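Local atomic coordinates of glycosyltransferase (Streptomyces halstedii, PDB entry 3WAD), a protein that belongs to the GT-B class of glycosyltransferases, built from two Rossmann-like domains that face each other across a cleft. Residues R11-N16 with M150-D155; H36-Q41 with D56-A61; Y105-T110 with A131-G136. All blocks are in the same frame, centred on the assembly; numbering follows the deposited sequence.

Contact 1: R11-N16 with M150-D155; sequences RSHLYN and MLFGLD
The aromatic part of this contact is one ring pair. His13 comes off the short helix 11-16 and points atom CE1 at the face of Phe152. CE1 stands 3.3 Å above the Phe152 plane, over the ring centre. The pair is a tilted edge-to-face one, with centroids 4.3 Å apart and planes at 54°. Phe152 takes the crowded first torsion, with CG between the backbone N and the carbonyl carbon (chi1 61°). His13 ND1 is hydrogen-bonded to Asp130 OD1, which helps to fix the rotation of the imidazole. That carboxylate would probably polarise the imidazole.

The other packing is made by Asn16, whose CG is anti to the backbone N. Its side chain crosses Phe152 at about a right angle, with the amide and ring planes 83° apart. The Met150 chain, extended beyond CG, brings its methyl CE to Asn16 O at 3.7 Å.

Asp155 is an N-cap: its OD1 accepts from Gly158 N and also forms a salt bridge with Arg149. Leu154 is hydrogen-bonded through its backbone to Trp344 and Asp345, which belong to the C-terminal half.

The contact thus joins the helix that follows strand 2-6 and the loop that follows strand 147-150, two parallel strands of the N-terminal sheet, at the interdomain cleft of a GT-B fold.

Contact 2: H36-Q41 with D56-A61; sequences HPDNVQ and DLNIMA
An acidic side chain holds two successive backbone N-H groups here, in the Rossmann-like N-terminal domain. The acid is Asp38, in the turn that leads from strand 30-35 into helix 40-44. Its CG sits in the crowded position between the backbone N and the carbonyl carbon (chi1 52°). This rotamer aims both carboxylate oxygens at segment 56-61. Leu57 N donates to Asp38 OD1 at 3.0 Å, and Asn58 N donates to Asp38 OD2 at 2.9 Å. Both bonds are fairly straight, at 159° and 155°. Each donor meets its oxygen from above the carboxylate plane.

Asn58 has a left-handed backbone conformation. It starts a type I turn that ends at Ala61.

Asp56 adds a second acid. Its CG is anti to the carbonyl carbon, and OD1 comes against Pro37 CB at 3.1 Å. Asp38 OD1 and Asp56 OD1 are 4.2 Å apart. The two like charges may raise each other's pKa, while the N-H groups bound by Asp38 would favour its charged form.

His36 and Leu57 make the CH-pi part. The first torsion of His36 puts the ring beside the backbone N, and the second turns one face to Leu57. Leu57 CB sits over the ring centre, 3.8 Å from the His36 centroid. Leu57 CG is anti to its backbone N, and Leu57 CD2 lies near His36 CE1, at 4.1 Å. On the imidazole itself, ND1 has a weak hydrogen bond with Ala9 N.

A water extends the reach of the carboxylate: it donates to Asp38 OD2 at 2.7 Å and accepts from Ile59 N at 3.0 Å.

Contact 3: Y105-T110 with A131-G136; sequences YMADST and ALTYAG
Met106 and Ala107 both direct their CB toward segment 131-136, but they meet different parts of it. Met106 has CG anti to the carbonyl carbon. Its chain runs out and then bends at the thioether (chi3 59°). The bend turns the methyl CE onto Leu132, and the two side chains cross obliquely. Met106 CE lies 3.9 Å from Leu132 CB and 4.1 Å from Leu132 CD1.

Ala107 faces Ala135. Its methyl rests against backbone as much as side chain: Ala107 CB is 3.8 Å from Ala135 N and 4.0 Å from Ala135 CB. Thr133 CG2 touches the Ala107 methyl CB at 4.4 Å. These small groups let the two backbones come close, with the CA atoms of Ala107 and Ala135 5.8 Å apart. No hydrogen bond crosses between the segments.

The polar ends turn to other partners. Thr133 OG1 is hydrogen-bonded to Asp130 OD2 and Phe8 N, while the Tyr134 ring leads away and its hydroxyl is hydrogen-bonded to Val200 O.

The contact is buried. It sets the corner between helices 89-106 and 109-122 against the beta-alpha loop of the Rossmann-like N-terminal domain that joins strand 126-130 to helix 135-141. Met111, Thr112 and Leu115 of helix 109-122 also pack on Ala135, and Tyr134 packs on helix 179-188.

Overall arrangement
All three contacts join loops and helices of the N-terminal domain. The centre of contact 1 lies about 4 Å from the chain's centre, at the cleft; the centres of contacts 2 and 3 lie about 18 and 17 Å from it. Contact 3 is buried and apolar. Contact 2 has an exposed rim and is held mainly by a carboxylate, and its Val40 packs on Val234 of the second subunit. Contact 1 is partly buried and combines an aromatic pair with packing of Asn16. The three touch one another. Leu132 of contact 3 packs on His13 and Phe152 of contact 1, and Asp130 bonds to residues of both. Leu57 of contact 2 packs on Met106, and Asn39 meets Leu14 of contact 1.

Contact 1: R11-N16 with M150-D155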
loop_
_atom_site.group_PDB
_atom_site.type_symbol
_atom_site.label_atom_id
_atom_site.label_comp_id
_atom_site.label_asym_id
_atom_site.label_seq_id
_atom_site.Cartn_x
_atom_site.Cartn_y
_atom_site.Cartn_z
ATOM N N ARG B 11 10.036 10.944 -5.730
ATOM C CA ARG B 11 8.706 10.428 -5.506
ATOM C C ARG B 11 8.078 9.742 -6.727
ATOM O O ARG B 11 7.327 8.772 -6.542
ATOM C CB ARG B 11 7.762 11.521 -4.978
ATOM C CG ARG B 11 6.538 11.041 -4.175
ATOM C CD ARG B 11 6.028 12.215 -3.259
ATOM N NE ARG B 11 6.390 13.504 -3.852
ATOM C CZ ARG B 11 7.352 14.325 -3.413
ATOM N NH1 ARG B 11 8.069 14.040 -2.323
ATOM N NH2 ARG B 11 7.599 15.456 -4.075
ATOM N N SER B 12 8.273 10.305 -7.911
ATOM C CA SER B 12 7.739 9.744 -9.176
ATOM C C SER B 12 8.329 8.352 -9.422
ATOM O O SER B 12 7.625 7.473 -9.800
ATOM C CB SER B 12 8.119 10.642 -10.391
ATOM O OG SER B 12 7.415 11.861 -10.217
ATOM N N HIS B 13 9.636 8.193 -9.278
ATOM C CA HIS B 13 10.233 6.892 -9.559
ATOM C C HIS B 13 9.831 5.940 -8.450
ATOM O O HIS B 13 9.617 4.766 -8.732
ATOM C CB HIS B 13 11.731 6.982 -9.661
ATOM C CG HIS B 13 12.213 7.586 -10.942
ATOM N ND1 HIS B 13 12.826 6.831 -11.920
ATOM C CD2 HIS B 13 12.218 8.889 -11.393
ATOM C CE1 HIS B 13 13.173 7.625 -12.927
ATOM N NE2 HIS B 13 12.858 8.882 -12.608
ATOM N N LEU B 14 9.673 6.429 -7.207
ATOM C CA LEU B 14 9.029 5.598 -6.156
ATOM C C LEU B 14 7.660 5.110 -6.527
ATOM O O LEU B 14 7.455 3.889 -6.505
ATOM C CB LEU B 14 9.023 6.254 -4.783
ATOM C CG LEU B 14 8.145 5.505 -3.764
ATOM C CD1 LEU B 14 8.572 4.029 -3.511
ATOM C CD2 LEU B 14 7.954 6.304 -2.454
ATOM N N TYR B 15 6.706 6.018 -6.842
ATOM C CA TYR B 15 5.332 5.631 -7.197
ATOM C C TYR B 15 5.233 4.657 -8.367
ATOM O O TYR B 15 4.254 3.873 -8.474
ATOM C CB TYR B 15 4.536 6.876 -7.624
ATOM C CG TYR B 15 4.216 7.791 -6.484
ATOM C CD1 TYR B 15 4.713 7.546 -5.180
ATOM C CD2 TYR B 15 3.377 8.887 -6.710
ATOM C CE1 TYR B 15 4.383 8.389 -4.130
ATOM C CE2 TYR B 15 3.069 9.741 -5.701
ATOM C CZ TYR B 15 3.555 9.491 -4.419
ATOM O OH TYR B 15 3.190 10.390 -3.450
ATOM N N ASN B 16 6.189 4.750 -9.271
ATOM C CA ASN B 16 6.242 3.837 -10.418
ATOM C C ASN B 16 6.231 2.318 -9.943
ATOM O O ASN B 16 5.640 1.436 -10.601
ATOM C CB ASN B 16 7.515 4.172 -11.227
ATOM C CG ASN B 16 7.721 3.241 -12.428
ATOM O OD1 ASN B 16 8.692 2.461 -12.498
ATOM N ND2 ASN B 16 6.826 3.325 -13.366
ATOM N N MET B 150 13.738 -2.378 -13.341
ATOM C CA MET B 150 12.398 -1.911 -13.533
ATOM C C MET B 150 12.342 -0.565 -14.301
ATOM O O MET B 150 12.841 0.455 -13.817
ATOM C CB MET B 150 11.591 -1.820 -12.229
ATOM C CG MET B 150 10.157 -1.324 -12.514
ATOM S SD MET B 150 9.145 -1.662 -11.046
ATOM C CE MET B 150 7.566 -1.440 -11.766
ATOM N N LEU B 151 11.720 -0.584 -15.492
ATOM C CA LEU B 151 11.604 0.661 -16.286
ATOM C C LEU B 151 10.551 1.556 -15.695
ATOM O O LEU B 151 9.658 1.134 -14.915
ATOM C CB LEU B 151 11.234 0.346 -17.734
ATOM C CG LEU B 151 12.252 -0.563 -18.487
ATOM C CD1 LEU B 151 11.857 -0.856 -19.945
ATOM C CD2 LEU B 151 13.670 0.018 -18.513
ATOM N N PHE B 152 10.586 2.804 -16.128
ATOM C CA PHE B 152 9.652 3.820 -15.613
ATOM C C PHE B 152 9.102 4.613 -16.834
ATOM O O PHE B 152 8.345 5.592 -16.696
ATOM C CB PHE B 152 10.429 4.711 -14.579
ATOM C CG PHE B 152 11.596 5.416 -15.187
ATOM C CD1 PHE B 152 11.377 6.594 -15.948
ATOM C CD2 PHE B 152 12.869 4.894 -15.079
ATOM C CE1 PHE B 152 12.468 7.208 -16.584
ATOM C CE2 PHE B 152 13.898 5.454 -15.686
ATOM C CZ PHE B 152 13.719 6.632 -16.451
ATOM N N GLY B 153 9.445 4.158 -18.041
ATOM C CA GLY B 153 8.862 4.678 -19.317
ATOM C C GLY B 153 9.503 3.761 -20.348
ATOM O O GLY B 153 9.856 2.615 -20.038
ATOM N N LEU B 154 9.740 4.260 -21.551
ATOM C CA LEU B 154 10.556 3.517 -22.504
ATOM C C LEU B 154 12.024 3.303 -22.133
ATOM O O LEU B 154 12.616 4.026 -21.327
ATOM C CB LEU B 154 10.456 4.176 -23.899
ATOM C CG LEU B 154 9.091 4.534 -24.508
ATOM C CD1 LEU B 154 9.305 5.052 -25.984
ATOM C CD2 LEU B 154 8.032 3.441 -24.497
ATOM N N ASP B 155 12.616 2.264 -22.696
ATOM C CA ASP B 155 13.970 1.885 -22.337
ATOM C C ASP B 155 15.016 2.607 -23.211
ATOM O O ASP B 155 15.675 1.971 -24.036
ATOM C CB ASP B 155 14.119 0.362 -22.425
ATOM C CG ASP B 155 15.397 -0.134 -21.801
ATOM O OD1 ASP B 155 16.174 0.615 -21.103
ATOM O OD2 ASP B 155 15.622 -1.337 -21.996
#

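Contact 2: H36-Q41 with D56-A61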
loop_
_atom_site.group_PDB
_atom_site.type_symbol
_atom_site.label_atom_id
_atom_site.label_comp_id
_atom_site.label_asym_id
_atom_site.label_seq_id
_atom_site.Cartn_x
_atom_site.Cartn_y
_atom_site.Cartn_z
ATOM N N HIS B 36 17.339 6.597 -0.341
ATOM C CA HIS B 36 17.918 7.643 0.529
ATOM C C HIS B 36 16.946 8.100 1.621
ATOM O O HIS B 36 15.733 7.969 1.486
ATOM C CB HIS B 36 18.434 8.858 -0.258
ATOM C CG HIS B 36 19.232 8.511 -1.490
ATOM N ND1 HIS B 36 18.644 8.112 -2.671
ATOM C CD2 HIS B 36 20.570 8.557 -1.734
ATOM C CE1 HIS B 36 19.571 7.917 -3.587
ATOM N NE2 HIS B 36 20.749 8.193 -3.053
ATOM N N PRO B 37 17.497 8.612 2.732
ATOM C CA PRO B 37 16.664 8.993 3.900
ATOM C C PRO B 37 15.560 9.974 3.546
ATOM O O PRO B 37 14.428 9.849 4.084
ATOM C CB PRO B 37 17.679 9.609 4.876
ATOM C CG PRO B 37 19.009 8.970 4.521
ATOM C CD PRO B 37 18.941 8.629 3.037
ATOM N N ASP B 38 15.830 10.892 2.606
ATOM C CA ASP B 38 14.817 11.836 2.197
ATOM C C ASP B 38 13.650 11.223 1.433
ATOM O O ASP B 38 12.688 11.921 1.136
ATOM C CB ASP B 38 15.397 13.087 1.433
ATOM C CG ASP B 38 16.297 12.734 0.268
ATOM O OD1 ASP B 38 17.005 11.697 0.266
ATOM O OD2 ASP B 38 16.302 13.526 -0.688
ATOM N N ASN B 39 13.706 9.935 1.092
ATOM C CA ASN B 39 12.539 9.350 0.429
ATOM C C ASN B 39 11.727 8.564 1.463
ATOM O O ASN B 39 10.717 8.021 1.122
ATOM C CB ASN B 39 12.938 8.395 -0.736
ATOM C CG ASN B 39 11.876 8.307 -1.839
ATOM O OD1 ASN B 39 11.021 9.153 -1.968
ATOM N ND2 ASN B 39 11.983 7.272 -2.674
ATOM N N VAL B 40 12.135 8.543 2.727
ATOM C CA VAL B 40 11.429 7.713 3.697
ATOM C C VAL B 40 9.982 8.124 3.927
ATOM O O VAL B 40 9.051 7.316 3.961
ATOM C CB VAL B 40 12.235 7.576 5.010
ATOM C CG1 VAL B 40 11.291 7.130 6.216
ATOM C CG2 VAL B 40 13.444 6.575 4.805
ATOM N N GLN B 41 9.730 9.407 4.025
ATOM C CA GLN B 41 8.383 9.786 4.243
ATOM C C GLN B 41 7.447 9.328 3.099
ATOM O O GLN B 41 6.242 8.951 3.355
ATOM C CB GLN B 41 8.303 11.322 4.399
ATOM C CG GLN B 41 6.843 11.794 4.624
ATOM C CD GLN B 41 6.306 11.239 5.902
ATOM O OE1 GLN B 41 6.963 11.332 6.921
ATOM N NE2 GLN B 41 5.111 10.620 5.862
ATOM N N ASP B 56 20.993 11.844 2.507
ATOM C CA ASP B 56 19.935 12.511 1.739
ATOM C C ASP B 56 20.487 12.800 0.342
ATOM O O ASP B 56 21.628 13.295 0.202
ATOM C CB ASP B 56 19.527 13.869 2.364
ATOM C CG ASP B 56 18.619 13.727 3.654
ATOM O OD1 ASP B 56 18.272 12.606 4.140
ATOM O OD2 ASP B 56 18.233 14.779 4.194
ATOM N N LEU B 57 19.683 12.515 -0.678
ATOM C CA LEU B 57 20.049 12.862 -2.046
ATOM C C LEU B 57 19.742 14.333 -2.323
ATOM O O LEU B 57 20.578 15.040 -2.903
ATOM C CB LEU B 57 19.354 11.955 -3.099
ATOM C CG LEU B 57 19.579 12.291 -4.582
ATOM C CD1 LEU B 57 21.094 12.077 -4.844
ATOM C CD2 LEU B 57 18.733 11.390 -5.511
ATOM N N ASN B 58 18.538 14.767 -1.947
ATOM C CA ASN B 58 18.025 16.129 -2.230
ATOM C C ASN B 58 18.049 16.515 -3.695
ATOM O O ASN B 58 18.512 17.611 -3.984
ATOM C CB ASN B 58 18.837 17.137 -1.403
ATOM C CG ASN B 58 18.569 16.975 0.064
ATOM O OD1 ASN B 58 19.492 16.843 0.862
ATOM N ND2 ASN B 58 17.273 16.878 0.429
ATOM N N ILE B 59 17.526 15.663 -4.604
ATOM C CA ILE B 59 17.853 15.773 -6.064
ATOM C C ILE B 59 17.201 16.996 -6.640
ATOM O O ILE B 59 17.429 17.320 -7.827
ATOM C CB ILE B 59 17.312 14.650 -7.097
ATOM C CG1 ILE B 59 16.176 13.768 -6.570
ATOM C CG2 ILE B 59 18.423 14.037 -7.993
ATOM C CD1 ILE B 59 14.779 14.345 -6.781
ATOM N N MET B 60 16.342 17.627 -5.845
ATOM C CA MET B 60 15.671 18.825 -6.322
ATOM C C MET B 60 16.442 20.179 -6.217
ATOM O O MET B 60 16.329 21.011 -7.126
ATOM C CB MET B 60 14.270 18.908 -5.751
ATOM C CG MET B 60 13.241 18.889 -6.836
ATOM S SD MET B 60 12.239 20.399 -6.670
ATOM C CE MET B 60 13.355 21.777 -7.094
ATOM N N ALA B 61 17.218 20.391 -5.149
ATOM C CA ALA B 61 17.970 21.644 -4.978
ATOM C C ALA B 61 19.338 21.615 -5.694
ATOM O O ALA B 61 19.450 21.206 -6.860
ATOM C CB ALA B 61 18.115 22.012 -3.481
HETATM O O HOH W 1 15.846 13.567 -3.316
#

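Contact 3: Y105-T110 with A131-G136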
loop_
_atom_site.group_PDB
_atom_site.type_symbol
_atom_site.label_atom_id
_atom_site.label_comp_id
_atom_site.label_asym_id
_atom_site.label_seq_id
_atom_site.Cartn_x
_atom_site.Cartn_y
_atom_site.Cartn_z
ATOM N N TYR B 105 26.259 9.866 -8.858
ATOM C CA TYR B 105 25.780 10.894 -7.934
ATOM C C TYR B 105 24.431 10.500 -7.275
ATOM O O TYR B 105 24.222 10.754 -6.099
ATOM C CB TYR B 105 25.579 12.197 -8.726
ATOM C CG TYR B 105 25.182 13.353 -7.874
ATOM C CD1 TYR B 105 26.147 14.257 -7.397
ATOM C CD2 TYR B 105 23.848 13.569 -7.569
ATOM C CE1 TYR B 105 25.774 15.357 -6.609
ATOM C CE2 TYR B 105 23.461 14.645 -6.759
ATOM C CZ TYR B 105 24.429 15.518 -6.294
ATOM O OH TYR B 105 24.042 16.579 -5.567
ATOM N N MET B 106 23.531 9.933 -8.064
ATOM C CA MET B 106 22.191 9.535 -7.647
ATOM C C MET B 106 22.133 8.250 -6.804
ATOM O O MET B 106 21.084 8.004 -6.177
ATOM C CB MET B 106 21.265 9.351 -8.878
ATOM C CG MET B 106 20.831 10.681 -9.420
ATOM S SD MET B 106 20.357 10.535 -11.155
ATOM C CE MET B 106 19.037 9.322 -11.071
ATOM N N ALA B 107 23.191 7.423 -6.838
ATOM C CA ALA B 107 23.319 6.210 -5.991
ATOM C C ALA B 107 24.801 6.001 -5.658
ATOM O O ALA B 107 25.509 5.179 -6.277
ATOM C CB ALA B 107 22.677 4.949 -6.660
ATOM N N ASP B 108 25.207 6.803 -4.683
ATOM C CA ASP B 108 26.457 6.915 -4.016
ATOM C C ASP B 108 27.261 5.720 -3.635
ATOM O O ASP B 108 26.711 4.712 -3.372
ATOM C CB ASP B 108 26.168 7.568 -2.575
ATOM C CG ASP B 108 26.635 8.861 -2.621
ATOM O OD1 ASP B 108 27.147 8.941 -3.804
ATOM O OD2 ASP B 108 26.452 9.750 -1.773
ATOM N N SER B 109 28.561 5.923 -3.458
ATOM C CA SER B 109 29.384 4.867 -2.817
ATOM C C SER B 109 28.867 4.578 -1.391
ATOM O O SER B 109 28.881 3.407 -0.965
ATOM C CB SER B 109 30.843 5.260 -2.789
ATOM O OG SER B 109 31.002 6.264 -1.846
ATOM N N THR B 110 28.370 5.620 -0.688
ATOM C CA THR B 110 27.732 5.436 0.629
ATOM C C THR B 110 26.399 4.679 0.488
ATOM O O THR B 110 26.168 3.681 1.182
ATOM C CB THR B 110 27.505 6.718 1.368
ATOM O OG1 THR B 110 28.779 7.406 1.548
ATOM C CG2 THR B 110 26.887 6.370 2.795
ATOM N N ALA B 131 15.327 1.719 -12.847
ATOM C CA ALA B 131 16.334 1.633 -13.914
ATOM C C ALA B 131 17.459 2.683 -13.795
ATOM O O ALA B 131 18.526 2.552 -14.402
ATOM C CB ALA B 131 15.661 1.673 -15.287
ATOM N N LEU B 132 17.210 3.738 -13.022
ATOM C CA LEU B 132 18.206 4.762 -12.790
ATOM C C LEU B 132 18.985 4.537 -11.510
ATOM O O LEU B 132 19.777 5.413 -11.130
ATOM C CB LEU B 132 17.527 6.145 -12.746
ATOM C CG LEU B 132 16.883 6.562 -14.070
ATOM C CD1 LEU B 132 16.545 8.104 -14.088
ATOM C CD2 LEU B 132 17.749 6.243 -15.259
ATOM N N THR B 133 18.723 3.430 -10.799
ATOM C CA THR B 133 19.321 3.272 -9.472
ATOM C C THR B 133 20.431 2.157 -9.409
ATOM O O THR B 133 20.164 1.029 -8.966
ATOM C CB THR B 133 18.164 2.989 -8.406
ATOM O OG1 THR B 133 17.193 4.061 -8.481
ATOM C CG2 THR B 133 18.767 2.988 -6.982
ATOM N N TYR B 134 21.640 2.489 -9.786
ATOM C CA TYR B 134 22.677 1.465 -10.048
ATOM C C TYR B 134 23.360 0.871 -8.808
ATOM O O TYR B 134 24.245 0.013 -8.927
ATOM C CB TYR B 134 23.718 1.963 -11.090
ATOM C CG TYR B 134 23.218 1.714 -12.512
ATOM C CD1 TYR B 134 22.361 2.632 -13.169
ATOM C CD2 TYR B 134 23.496 0.498 -13.151
ATOM C CE1 TYR B 134 21.876 2.366 -14.439
ATOM C CE2 TYR B 134 23.035 0.238 -14.405
ATOM C CZ TYR B 134 22.219 1.166 -15.049
ATOM O OH TYR B 134 21.769 0.821 -16.314
ATOM N N ALA B 135 22.978 1.303 -7.617
ATOM C CA ALA B 135 23.253 0.468 -6.457
ATOM C C ALA B 135 22.572 -0.944 -6.475
ATOM O O ALA B 135 23.160 -1.956 -6.016
ATOM C CB ALA B 135 22.890 1.257 -5.179
ATOM N N GLY B 136 21.353 -1.012 -7.035
ATOM C CA GLY B 136 20.551 -2.236 -7.181
ATOM C C GLY B 136 21.347 -3.477 -7.639
ATOM O O GLY B 136 21.421 -4.505 -6.892
#